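Local coordinates for protein phytase (Debaryomyces castellii, PDB 2GFI) that hydrolyses phytate (inositol hexakisphosphate) as a 3-phytase of the histidine acid phosphatase family, releasing phosphate from the inositol ring, at residues 313-318 with 442-447. Residues are numbered along the deposited sequence; the frame is centred on the assembly and turned at random.
Sequences SLELLN and FYWDYE
Leu316 splits its two methyls between the aromatic rings of Tyr443 and Trp444. CD1 sits over one face of the Tyr443 ring in a CH-pi contact, 4.0 Å from the centroid and 18° off the normal, shifted a little toward the ring's rim; Phe442 CE1 lies over the opposite face. The other methyl, CD2, meets the indole obliquely, 3.5 Å from Trp444 CZ2. Chi1 of Leu316 carries CG toward the other segment, and chi2 (168°) sets CD1 over Tyr443 and CD2 against Trp444. Glu315 crosses the benzo end of the indole at a slant: its CB packs 3.6 Å from Trp444 CZ2, and OE1 rests over a ring face, 3.6 Å from Trp444 CH2, the carboxylate turned just 12° from the indole plane. Replacing Trp444 by alanine is likely to open a gap beside Leu316 CD2 and deprive Glu315 CB and OE1 of the indole. No hydrogen bond crosses between the segments; Tyr443 OH bonds instead to Ser329 OG, in the central sheet. Leu316 also touches Gln63 and Gln65 of strand 59-69. This mainly apolar packing, with one carboxylate oxygen over the indole, joins helix 302-318 to the short, weakly bonded helix about 442-445, near the C terminus, beside the mixed sheet of the histidine phosphatase fold.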
# COMPACT_ATOMS: atom_id res chain seq x y z
N SER A 313 -23.06 -8.82 30.02
CA SER A 313 -22.47 -9.54 28.89
C SER A 313 -22.30 -11.03 29.17
O SER A 313 -22.54 -11.88 28.30
CB SER A 313 -21.13 -8.90 28.49
OG SER A 313 -20.25 -9.86 27.92
N LEU A 314 -21.83 -11.35 30.38
CA LEU A 314 -21.66 -12.74 30.79
C LEU A 314 -23.01 -13.46 30.93
O LEU A 314 -23.14 -14.59 30.46
CB LEU A 314 -20.84 -12.85 32.09
CG LEU A 314 -20.71 -14.29 32.61
CD1 LEU A 314 -19.83 -15.11 31.70
CD2 LEU A 314 -20.20 -14.32 34.05
N GLU A 315 -24.01 -12.80 31.53
CA GLU A 315 -25.37 -13.32 31.55
C GLU A 315 -25.84 -13.64 30.14
O GLU A 315 -26.44 -14.69 29.91
CB GLU A 315 -26.37 -12.35 32.21
CG GLU A 315 -26.15 -12.16 33.69
CD GLU A 315 -27.20 -11.27 34.34
OE1 GLU A 315 -28.40 -11.36 33.91
OE2 GLU A 315 -26.85 -10.49 35.27
N LEU A 316 -25.55 -12.76 29.19
CA LEU A 316 -25.92 -13.04 27.80
C LEU A 316 -25.22 -14.26 27.23
O LEU A 316 -25.83 -15.04 26.51
CB LEU A 316 -25.69 -11.82 26.89
CG LEU A 316 -26.59 -10.59 27.15
CD1 LEU A 316 -26.08 -9.37 26.41
CD2 LEU A 316 -27.99 -10.91 26.70
N LEU A 317 -23.93 -14.43 27.53
CA LEU A 317 -23.15 -15.55 26.95
C LEU A 317 -23.59 -16.88 27.55
O LEU A 317 -23.54 -17.92 26.90
CB LEU A 317 -21.65 -15.36 27.16
CG LEU A 317 -21.01 -14.16 26.46
CD1 LEU A 317 -19.76 -13.73 27.23
CD2 LEU A 317 -20.74 -14.45 24.99
N ASN A 318 -24.00 -16.81 28.83
CA ASN A 318 -24.41 -17.97 29.59
C ASN A 318 -25.77 -18.45 29.16
O ASN A 318 -26.07 -19.60 29.31
CB ASN A 318 -24.38 -17.69 31.09
CG ASN A 318 -22.99 -17.85 31.66
OD1 ASN A 318 -22.67 -17.32 32.72
ND2 ASN A 318 -22.15 -18.59 30.95
N PHE A 442 -31.78 -4.13 30.88
CA PHE A 442 -32.32 -3.63 29.61
C PHE A 442 -32.19 -4.63 28.44
O PHE A 442 -33.00 -4.60 27.54
CB PHE A 442 -31.82 -2.20 29.24
CG PHE A 442 -30.33 -2.10 29.00
CD1 PHE A 442 -29.77 -2.56 27.81
CD2 PHE A 442 -29.49 -1.57 29.98
CE1 PHE A 442 -28.40 -2.49 27.60
CE2 PHE A 442 -28.10 -1.50 29.79
CZ PHE A 442 -27.56 -1.97 28.58
N TYR A 443 -31.18 -5.52 28.46
CA TYR A 443 -31.08 -6.54 27.39
C TYR A 443 -32.22 -7.57 27.43
O TYR A 443 -32.53 -8.21 26.41
CB TYR A 443 -29.72 -7.28 27.35
CG TYR A 443 -28.49 -6.42 27.13
CD1 TYR A 443 -28.27 -5.78 25.91
CD2 TYR A 443 -27.53 -6.24 28.14
CE1 TYR A 443 -27.15 -4.99 25.70
CE2 TYR A 443 -26.41 -5.44 27.94
CZ TYR A 443 -26.23 -4.82 26.72
OH TYR A 443 -25.14 -4.02 26.51
N TRP A 444 -32.85 -7.71 28.60
CA TRP A 444 -33.93 -8.68 28.78
C TRP A 444 -35.34 -8.08 28.92
O TRP A 444 -36.33 -8.66 28.45
CB TRP A 444 -33.61 -9.60 29.96
CG TRP A 444 -32.29 -10.26 29.75
CD1 TRP A 444 -32.03 -11.38 29.00
CD2 TRP A 444 -31.03 -9.81 30.25
NE1 TRP A 444 -30.68 -11.67 29.03
CE2 TRP A 444 -30.04 -10.72 29.78
CE3 TRP A 444 -30.63 -8.75 31.06
CZ2 TRP A 444 -28.68 -10.58 30.09
CZ3 TRP A 444 -29.29 -8.61 31.36
CH2 TRP A 444 -28.33 -9.52 30.87
N ASP A 445 -35.45 -6.92 29.53
CA ASP A 445 -36.77 -6.37 29.79
C ASP A 445 -37.14 -5.25 28.85
O ASP A 445 -38.08 -4.51 29.13
CB ASP A 445 -36.85 -5.89 31.24
CG ASP A 445 -35.93 -4.69 31.53
OD1 ASP A 445 -35.41 -4.04 30.58
OD2 ASP A 445 -35.70 -4.34 32.70
N TYR A 446 -36.40 -5.11 27.75
CA TYR A 446 -36.62 -4.01 26.80
C TYR A 446 -37.93 -4.14 26.00
O TYR A 446 -38.42 -3.17 25.40
CB TYR A 446 -35.42 -3.84 25.84
CG TYR A 446 -35.30 -4.94 24.79
CD1 TYR A 446 -35.98 -4.86 23.57
CD2 TYR A 446 -34.52 -6.05 25.04
CE1 TYR A 446 -35.86 -5.87 22.62
CE2 TYR A 446 -34.39 -7.06 24.10
CZ TYR A 446 -35.06 -6.98 22.91
OH TYR A 446 -34.92 -8.04 22.03
N GLU A 447 -38.47 -5.36 25.96
CA GLU A 447 -39.76 -5.54 25.33
C GLU A 447 -40.94 -5.20 26.26
O GLU A 447 -42.05 -5.01 25.78
CB GLU A 447 -39.87 -6.90 24.67
CG GLU A 447 -39.39 -6.86 23.21
CD GLU A 447 -39.27 -8.24 22.55
OE1 GLU A 447 -39.08 -9.29 23.24
OE2 GLU A 447 -39.36 -8.27 21.30